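Local coordinates for protein porin (Rhodobacter blasticus, PDB 3PRN) that forms trimeric outer-membrane channels through which small hydrophilic solutes, up to about 0.6 kDa, diffuse passively, at residues A[12-17]-A[22-27]; A[94-99]-A[107-112]; A[168-171]-A[176-179]. The protein carries 1 engineered substitution. All coordinates share one frame; numbering follows the deposited sequence.

Along the chain the three contacts follow in series; none nests in or crosses another. Contact 1 closes the short loop between strand 2-15 and strand 25-39, the first two strands of the 16-stranded antiparallel barrel. Contact 2 closes the short loop 100-106 within the long connection between strand 78-83 and strand 131-138, where residues 94-99 and 107-112 fold back on each other inside the barrel. Contact 3 closes the hairpin of strands 163-171 and 175-183, in the wall across the chain's centre from contact 1, about 37 Å away between centres. Contacts 2 and 3 touch: Leu-94 CD1 lies 3.7 Å from Ser-176 O, so the inner loop rests on this hairpin.

Contact 1 of 3, residues A[12-17]-A[22-27]; sequences LQYVED and LEDTII
Gln-13 O accepts the amide N of Ile-26 at 2.9 Å and also meets the CA-H of Thr-25, so one carbonyl oxygen is gripped from two neighbouring residues. The reciprocal bond, Gln-13 N to Ile-26 O, spans 3.0 Å with an N-H...O angle of 165°. Together they define a hydrogen-bonded antiparallel pair, flanked by the non-hydrogen-bonded pairs Leu-12/Ile-27 and Tyr-14/Thr-25. Beyond the latter, Val-15 N reaches Asp-24 O at 3.1 Å. This is the closing end of the first hairpin of the porin barrel.

On the face carrying Leu-12, Tyr-14, Thr-25 and Ile-27, Leu-12 CD2 touches Ile-27 CG1 at 3.9 Å. The Tyr-14 ring, with CG anti to the backbone N (chi1 167°), presents its edge to Thr-25, whose OG1 lies 3.2 Å from Tyr-14 CD1. A detergent molecule touches Thr-25, consistent with lipid contact there, whereas Ile-27 packs against Asn-131 of a neighbouring subunit. The other face bears Gln-13 and Ile-26, side by side; Gln-13 OE1 accepts Arg-18 NH2, and its NE2 donates to Glu-103 OE2. The bound magnesium ion, sited at Ser-28 and Asp-57, has the Gln-13 side chain merely as a neighbour, about 4 Å away.

Where the strands end, Asp-24 lies beside Tyr-14, its carboxylate plane turned 86° from the ring. Asp-24 OD2 receives a weak bond from Asp-17 N at 3.3 Å, while Asp-24 OD1 accepts the backbone N of Arg-18. These amides would probably offset the nearby Asp-17 carboxylate, whose OD1 is 4.3 Å from Asp-24 OD2.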
loop_
_atom_site.group_PDB
_atom_site.type_symbol
_atom_site.label_atom_id
_atom_site.label_comp_id
_atom_site.label_asym_id
_atom_site.label_seq_id
_atom_site.Cartn_x
_atom_site.Cartn_y
_atom_site.Cartn_z
ATOM N N LEU A 12 -8.314 16.789 -19.019
ATOM C CA LEU A 12 -9.721 16.754 -19.364
ATOM C C LEU A 12 -9.932 15.626 -20.389
ATOM O O LEU A 12 -9.116 15.456 -21.295
ATOM C CB LEU A 12 -10.140 18.091 -20.021
ATOM C CG LEU A 12 -10.048 19.302 -19.085
ATOM C CD1 LEU A 12 -10.162 20.591 -19.907
ATOM C CD2 LEU A 12 -11.129 19.246 -18.020
ATOM N N GLN A 13 -11.002 14.892 -20.165
ATOM C CA GLN A 13 -11.368 13.775 -21.026
ATOM C C GLN A 13 -12.842 13.974 -21.446
ATOM O O GLN A 13 -13.718 14.019 -20.600
ATOM C CB GLN A 13 -11.239 12.465 -20.268
ATOM C CG GLN A 13 -11.510 11.232 -21.138
ATOM C CD GLN A 13 -11.977 10.076 -20.265
ATOM O OE1 GLN A 13 -13.149 9.992 -19.935
ATOM N NE2 GLN A 13 -11.071 9.208 -19.770
ATOM N N TYR A 14 -13.005 14.085 -22.764
ATOM C CA TYR A 14 -14.332 14.340 -23.346
ATOM C C TYR A 14 -14.765 13.152 -24.196
ATOM O O TYR A 14 -14.019 12.637 -25.030
ATOM C CB TYR A 14 -14.289 15.622 -24.175
ATOM C CG TYR A 14 -15.499 15.845 -25.071
ATOM C CD1 TYR A 14 -16.649 16.441 -24.589
ATOM C CD2 TYR A 14 -15.471 15.421 -26.396
ATOM C CE1 TYR A 14 -17.749 16.654 -25.413
ATOM C CE2 TYR A 14 -16.555 15.622 -27.241
ATOM C CZ TYR A 14 -17.684 16.260 -26.742
ATOM O OH TYR A 14 -18.772 16.434 -27.578
ATOM N N VAL A 15 -16.003 12.739 -23.941
ATOM C CA VAL A 15 -16.637 11.643 -24.650
ATOM C C VAL A 15 -18.025 12.163 -25.110
ATOM O O VAL A 15 -18.838 12.468 -24.233
ATOM C CB VAL A 15 -16.887 10.404 -23.794
ATOM C CG1 VAL A 15 -17.705 9.432 -24.664
ATOM C CG2 VAL A 15 -15.562 9.790 -23.368
ATOM N N GLU A 16 -18.138 12.386 -26.406
ATOM C CA GLU A 16 -19.392 12.949 -26.932
ATOM C C GLU A 16 -20.588 12.091 -26.508
ATOM O O GLU A 16 -20.520 10.865 -26.623
ATOM C CB GLU A 16 -19.337 13.053 -28.440
ATOM C CG GLU A 16 -20.589 13.779 -28.974
ATOM C CD GLU A 16 -20.440 14.050 -30.471
ATOM O OE1 GLU A 16 -19.891 13.152 -31.185
ATOM O OE2 GLU A 16 -20.878 15.139 -30.901
ATOM N N ASP A 17 -21.609 12.753 -25.953
ATOM C CA ASP A 17 -22.818 12.092 -25.478
ATOM C C ASP A 17 -22.546 10.829 -24.688
ATOM O O ASP A 17 -23.013 9.726 -25.007
ATOM C CB ASP A 17 -23.798 11.795 -26.614
ATOM C CG ASP A 17 -24.225 13.017 -27.394
ATOM O OD1 ASP A 17 -24.376 14.159 -26.862
ATOM O OD2 ASP A 17 -24.415 12.840 -28.643
ATOM N N LEU A 22 -25.162 12.295 -17.570
ATOM C CA LEU A 22 -23.727 12.297 -17.304
ATOM C C LEU A 22 -23.059 13.500 -17.934
ATOM O O LEU A 22 -23.436 13.936 -19.014
ATOM C CB LEU A 22 -23.053 11.014 -17.811
ATOM C CG LEU A 22 -23.584 9.706 -17.221
ATOM C CD1 LEU A 22 -22.857 8.519 -17.835
ATOM C CD2 LEU A 22 -23.452 9.679 -15.704
ATOM N N GLU A 23 -22.016 14.020 -17.316
ATOM C CA GLU A 23 -21.199 15.069 -17.896
ATOM C C GLU A 23 -20.370 14.455 -19.028
ATOM O O GLU A 23 -19.753 13.418 -18.821
ATOM C CB GLU A 23 -20.166 15.593 -16.880
ATOM C CG GLU A 23 -20.656 16.626 -15.908
ATOM C CD GLU A 23 -21.300 17.842 -16.561
ATOM O OE1 GLU A 23 -20.975 18.143 -17.729
ATOM O OE2 GLU A 23 -22.141 18.486 -15.893
ATOM N N ASP A 24 -20.266 15.077 -20.172
ATOM C CA ASP A 24 -19.461 14.536 -21.238
ATOM C C ASP A 24 -17.954 14.739 -20.952
ATOM O O ASP A 24 -17.162 13.917 -21.370
ATOM C CB ASP A 24 -19.723 15.375 -22.523
ATOM C CG ASP A 24 -20.961 14.844 -23.266
ATOM O OD1 ASP A 24 -21.483 13.770 -22.938
ATOM O OD2 ASP A 24 -21.309 15.554 -24.238
ATOM N N THR A 25 -17.680 15.851 -20.284
ATOM C CA THR A 25 -16.286 16.163 -19.973
ATOM C C THR A 25 -15.970 15.932 -18.503
ATOM O O THR A 25 -16.703 16.436 -17.616
ATOM C CB THR A 25 -16.002 17.634 -20.355
ATOM O OG1 THR A 25 -16.018 17.796 -21.792
ATOM C CG2 THR A 25 -14.578 18.051 -19.937
ATOM N N ILE A 26 -14.971 15.103 -18.188
ATOM C CA ILE A 26 -14.595 14.963 -16.776
ATOM C C ILE A 26 -13.074 15.240 -16.586
ATOM O O ILE A 26 -12.351 15.314 -17.569
ATOM C CB ILE A 26 -14.865 13.554 -16.216
ATOM C CG1 ILE A 26 -14.020 12.530 -16.964
ATOM C CG2 ILE A 26 -16.351 13.252 -16.219
ATOM C CD1 ILE A 26 -14.079 11.142 -16.378
ATOM N N ILE A 27 -12.642 15.382 -15.341
ATOM C CA ILE A 27 -11.192 15.472 -15.059
ATOM C C ILE A 27 -10.686 14.073 -14.803
ATOM O O ILE A 27 -11.098 13.424 -13.804
ATOM C CB ILE A 27 -10.856 16.366 -13.872
ATOM C CG1 ILE A 27 -11.135 17.822 -14.369
ATOM C CG2 ILE A 27 -9.411 16.274 -13.401
ATOM C CD1 ILE A 27 -11.311 18.761 -13.195
#

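Contact 2 of 3, residues A[94-99]-A[107-112]; sequences LTYDSE and FGDAQS
Tyr-96 and Asp-109 bring the two irregular segments together, their CA atoms 5.9 Å apart. Residues 94-99 fold as two overlapping type I beta turns, Leu-94 to Asp-97 and Tyr-96 to Glu-99, each closed by a backbone bond from its last N to its first O. Thr-95 O is linked to residues 107-112 through water. Water 1 donates to Thr-95 O and accepts Ala-110 N at 3.0 Å, joining the two backbones. Water 2 lies between Thr-95 O and Gly-108 O. Water 3 accepts Ser-98 N at 2.9 Å and sits 2.6 Å from Asp-109 OD1, so it links a turn amide to a carboxylate; Thr-95 O is a further acceptor within its reach.

Both segments belong to the long connection that folds into the barrel and narrows the channel, the eyelet loop of general porins. Its path is held to the wall by Gly-108 O, which bonds to Thr-225 of strand 223-232, and by Thr-95 OG1, which bonds to Tyr-213 of strand 206-214.

Among the side chains, the closest approach is Glu-99 OE2 to Asp-109 OD2, 2.5 Å. At that distance an acid group here is probably protonated; the carboxylate planes are 56° apart and the chains cross at about a right angle. The extended chain of Glu-99 also lays its CG 3.4 Å from Asp-109 OD1. That same oxygen meets the edge of the Tyr-96 ring, 3.6 Å from CD1, with ring and carboxylate planes 75° apart. Tyr-96 OH is bonded to Asp-90, which would restrict the ring's movement. Ser-98 OG takes the position between its backbone N and carbonyl carbon (chi1 75°), from which it hydrogen-bonds to Ser-106 OG and water 3. The engineered Trp-104 touches Glu-99.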
loop_
_atom_site.group_PDB
_atom_site.type_symbol
_atom_site.label_atom_id
_atom_site.label_comp_id
_atom_site.label_asym_id
_atom_site.label_seq_id
_atom_site.Cartn_x
_atom_site.Cartn_y
_atom_site.Cartn_z
ATOM N N LEU A 94 6.059 -1.704 -31.715
ATOM C CA LEU A 94 5.241 -1.174 -32.760
ATOM C C LEU A 94 3.740 -1.266 -32.544
ATOM O O LEU A 94 3.014 -0.368 -33.029
ATOM C CB LEU A 94 5.599 -1.834 -34.126
ATOM C CG LEU A 94 7.083 -1.721 -34.572
ATOM C CD1 LEU A 94 7.256 -2.403 -35.940
ATOM C CD2 LEU A 94 7.540 -0.265 -34.607
ATOM N N THR A 95 3.272 -2.278 -31.862
ATOM C CA THR A 95 1.824 -2.562 -31.783
ATOM C C THR A 95 1.048 -1.439 -31.135
ATOM O O THR A 95 -0.164 -1.290 -31.405
ATOM C CB THR A 95 1.640 -3.949 -31.171
ATOM O OG1 THR A 95 0.297 -4.453 -31.315
ATOM C CG2 THR A 95 1.892 -3.893 -29.638
ATOM N N TYR A 96 1.627 -0.592 -30.262
ATOM C CA TYR A 96 0.871 0.499 -29.665
ATOM C C TYR A 96 1.314 1.855 -30.159
ATOM O O TYR A 96 0.877 2.897 -29.617
ATOM C CB TYR A 96 1.064 0.476 -28.104
ATOM C CG TYR A 96 0.444 -0.774 -27.476
ATOM C CD1 TYR A 96 -0.909 -1.030 -27.655
ATOM C CD2 TYR A 96 1.206 -1.642 -26.705
ATOM C CE1 TYR A 96 -1.537 -2.133 -27.087
ATOM C CE2 TYR A 96 0.633 -2.794 -26.183
ATOM C CZ TYR A 96 -0.745 -2.998 -26.340
ATOM O OH TYR A 96 -1.294 -4.107 -25.815
ATOM N N ASP A 97 2.141 1.942 -31.192
ATOM C CA ASP A 97 2.688 3.234 -31.639
ATOM C C ASP A 97 1.766 4.163 -32.323
ATOM O O ASP A 97 2.182 5.321 -32.555
ATOM C CB ASP A 97 3.934 3.024 -32.514
ATOM C CG ASP A 97 5.123 2.542 -31.729
ATOM O OD1 ASP A 97 5.090 2.385 -30.504
ATOM O OD2 ASP A 97 6.182 2.280 -32.303
ATOM N N SER A 98 0.466 3.825 -32.493
ATOM C CA SER A 98 -0.450 4.848 -32.999
ATOM C C SER A 98 -1.104 5.629 -31.853
ATOM O O SER A 98 -1.765 6.655 -32.092
ATOM C CB SER A 98 -1.521 4.215 -33.907
ATOM O OG SER A 98 -2.498 3.520 -33.159
ATOM N N GLU A 99 -0.870 5.213 -30.591
ATOM C CA GLU A 99 -1.489 5.914 -29.445
ATOM C C GLU A 99 -1.130 7.385 -29.378
ATOM O O GLU A 99 -0.069 7.834 -29.801
ATOM C CB GLU A 99 -1.163 5.182 -28.129
ATOM C CG GLU A 99 -1.911 3.834 -28.053
ATOM C CD GLU A 99 -1.478 2.987 -26.863
ATOM O OE1 GLU A 99 -0.447 3.341 -26.224
ATOM O OE2 GLU A 99 -2.157 1.975 -26.545
ATOM N N PHE A 107 -7.987 4.089 -31.248
ATOM C CA PHE A 107 -8.885 3.058 -31.827
ATOM C C PHE A 107 -8.058 2.157 -32.748
ATOM O O PHE A 107 -8.493 1.025 -33.050
ATOM C CB PHE A 107 -10.015 3.742 -32.602
ATOM C CG PHE A 107 -10.995 4.448 -31.699
ATOM C CD1 PHE A 107 -11.795 3.655 -30.847
ATOM C CD2 PHE A 107 -11.168 5.813 -31.706
ATOM C CE1 PHE A 107 -12.736 4.256 -30.001
ATOM C CE2 PHE A 107 -12.117 6.389 -30.869
ATOM C CZ PHE A 107 -12.903 5.616 -30.027
ATOM N N GLY A 108 -6.889 2.603 -33.177
ATOM C CA GLY A 108 -6.047 1.783 -34.048
ATOM C C GLY A 108 -5.266 0.703 -33.316
ATOM O O GLY A 108 -4.558 -0.077 -33.985
ATOM N N ASP A 109 -5.378 0.623 -31.972
ATOM C CA ASP A 109 -4.754 -0.481 -31.236
ATOM C C ASP A 109 -5.585 -1.746 -31.552
ATOM O O ASP A 109 -6.771 -1.629 -31.934
ATOM C CB ASP A 109 -4.907 -0.192 -29.737
ATOM C CG ASP A 109 -3.844 0.747 -29.182
ATOM O OD1 ASP A 109 -2.853 1.124 -29.865
ATOM O OD2 ASP A 109 -3.992 1.110 -27.979
ATOM N N ALA A 110 -5.046 -2.919 -31.416
ATOM C CA ALA A 110 -5.716 -4.178 -31.685
ATOM C C ALA A 110 -7.055 -4.278 -30.953
ATOM O O ALA A 110 -7.150 -3.986 -29.748
ATOM C CB ALA A 110 -4.821 -5.313 -31.229
ATOM N N GLN A 111 -8.088 -4.753 -31.655
ATOM C CA GLN A 111 -9.394 -4.910 -31.012
ATOM C C GLN A 111 -9.630 -6.387 -30.667
ATOM O O GLN A 111 -10.596 -7.006 -31.113
ATOM C CB GLN A 111 -10.505 -4.463 -31.979
ATOM C CG GLN A 111 -10.318 -3.042 -32.476
ATOM C CD GLN A 111 -10.572 -2.034 -31.373
ATOM O OE1 GLN A 111 -11.668 -2.011 -30.819
ATOM N NE2 GLN A 111 -9.618 -1.203 -31.011
ATOM N N SER A 112 -8.732 -6.956 -29.884
ATOM C CA SER A 112 -8.864 -8.363 -29.453
ATOM C C SER A 112 -8.697 -8.422 -27.939
ATOM O O SER A 112 -8.402 -7.390 -27.298
ATOM C CB SER A 112 -7.821 -9.235 -30.153
ATOM O OG SER A 112 -6.543 -8.633 -30.065
HETATM O O HOH W 1 -2.286 -2.892 -30.344
HETATM O O HOH W 2 -1.875 -0.585 -33.762
HETATM O O HOH W 3 -1.355 1.629 -31.987
#

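Contact 3 of 3, residues A[168-171]-A[176-179]; sequences ADWS and SLAA
Four backbone hydrogen bonds join Ala-168 to Ala-179 and Trp-170 to Leu-177, two for each pair. The bond Leu-177 N to Trp-170 O is 2.9 Å long, with an N-H...O angle of 168°. Its return bond, Trp-170 N to Leu-177 O, is equally short but more bent, at 146°. Between the paired residues, Asp-169, Ser-176 and Ala-178 make CA-H...O contacts to carbonyl oxygens, as from Ala-178 CA to Ala-168 O at 3.3 Å. The segment axes run 4.7 Å apart and almost exactly antiparallel, as in a regular beta hairpin, here one of the barrel's own.

Apolar packing lies on the face of Ala-168, Trp-170, Leu-177 and Ala-179. With its CG anti to the backbone N (chi1 172°), Trp-170 lies side by side with Leu-177 and brings CE3 to 4.1 Å from Leu-177 CD1. On the other face Asp-169 CB meets Ala-178 CB at 3.8 Å.

The polar side-chain contact across the strands is Ser-171 OG with Ser-176 OG, a hydrogen bond of 3.2 Å in which either hydroxyl may donate. Asp-169 turns its carboxylate away from the partner strand: OD1 accepts Asn-143 ND2, and OD2 accepts both Tyr-145 OH and the backbone N of Ala-93.

The two faces thus differ in chemistry: Trp-170 and Leu-177 with two alanines on the surface side, consistent with a lipid-facing wall, and two serines, a buried alanine and a buried, multiply bonded aspartate on the side where Leu-94 of the inner loop packs against Ser-176 and Ala-178.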
loop_
_atom_site.group_PDB
_atom_site.type_symbol
_atom_site.label_atom_id
_atom_site.label_comp_id
_atom_site.label_asym_id
_atom_site.label_seq_id
_atom_site.Cartn_x
_atom_site.Cartn_y
_atom_site.Cartn_z
ATOM N N ALA A 168 8.393 -11.409 -31.727
ATOM C CA ALA A 168 9.718 -10.902 -32.026
ATOM C C ALA A 168 9.651 -9.565 -32.720
ATOM O O ALA A 168 8.660 -9.166 -33.360
ATOM C CB ALA A 168 10.495 -11.937 -32.878
ATOM N N ASP A 169 10.660 -8.743 -32.489
ATOM C CA ASP A 169 10.819 -7.501 -33.190
ATOM C C ASP A 169 12.319 -7.311 -33.520
ATOM O O ASP A 169 13.254 -7.928 -32.982
ATOM C CB ASP A 169 10.230 -6.275 -32.545
ATOM C CG ASP A 169 10.675 -6.058 -31.106
ATOM O OD1 ASP A 169 11.884 -5.824 -30.895
ATOM O OD2 ASP A 169 9.829 -6.144 -30.192
ATOM N N TRP A 170 12.502 -6.417 -34.484
ATOM C CA TRP A 170 13.827 -6.200 -35.051
ATOM C C TRP A 170 13.856 -4.792 -35.602
ATOM O O TRP A 170 12.911 -4.298 -36.212
ATOM C CB TRP A 170 14.100 -7.244 -36.174
ATOM C CG TRP A 170 15.401 -6.853 -36.854
ATOM C CD1 TRP A 170 16.666 -7.181 -36.439
ATOM C CD2 TRP A 170 15.542 -6.010 -37.997
ATOM N NE1 TRP A 170 17.579 -6.569 -37.257
ATOM C CE2 TRP A 170 16.919 -5.847 -38.221
ATOM C CE3 TRP A 170 14.636 -5.361 -38.843
ATOM C CZ2 TRP A 170 17.425 -5.076 -39.270
ATOM C CZ3 TRP A 170 15.127 -4.593 -39.886
ATOM C CH2 TRP A 170 16.515 -4.464 -40.091
ATOM N N SER A 171 15.004 -4.169 -35.356
ATOM C CA SER A 171 15.112 -2.794 -35.832
ATOM C C SER A 171 16.540 -2.436 -36.204
ATOM O O SER A 171 17.509 -3.050 -35.709
ATOM C CB SER A 171 14.551 -1.951 -34.673
ATOM O OG SER A 171 14.576 -0.602 -35.042
ATOM N N SER A 176 11.776 -0.941 -38.906
ATOM C CA SER A 176 11.473 -1.841 -37.815
ATOM C C SER A 176 10.345 -2.781 -38.267
ATOM O O SER A 176 9.436 -2.364 -38.955
ATOM C CB SER A 176 11.017 -1.186 -36.512
ATOM O OG SER A 176 11.702 -0.006 -36.204
ATOM N N LEU A 177 10.507 -4.022 -37.854
ATOM C CA LEU A 177 9.554 -5.064 -38.125
ATOM C C LEU A 177 9.188 -5.770 -36.798
ATOM O O LEU A 177 10.034 -5.902 -35.951
ATOM C CB LEU A 177 10.138 -6.131 -39.033
ATOM C CG LEU A 177 10.621 -5.613 -40.407
ATOM C CD1 LEU A 177 11.467 -6.732 -41.019
ATOM C CD2 LEU A 177 9.454 -5.269 -41.306
ATOM N N ALA A 178 7.948 -6.253 -36.717
ATOM C CA ALA A 178 7.516 -6.914 -35.485
ATOM C C ALA A 178 6.387 -7.874 -35.841
ATOM O O ALA A 178 5.627 -7.614 -36.768
ATOM C CB ALA A 178 7.036 -5.868 -34.475
ATOM N N ALA A 179 6.292 -8.956 -35.110
ATOM C CA ALA A 179 5.217 -9.922 -35.363
ATOM C C ALA A 179 4.931 -10.620 -34.030
ATOM O O ALA A 179 5.846 -10.756 -33.180
ATOM C CB ALA A 179 5.713 -10.905 -36.418
#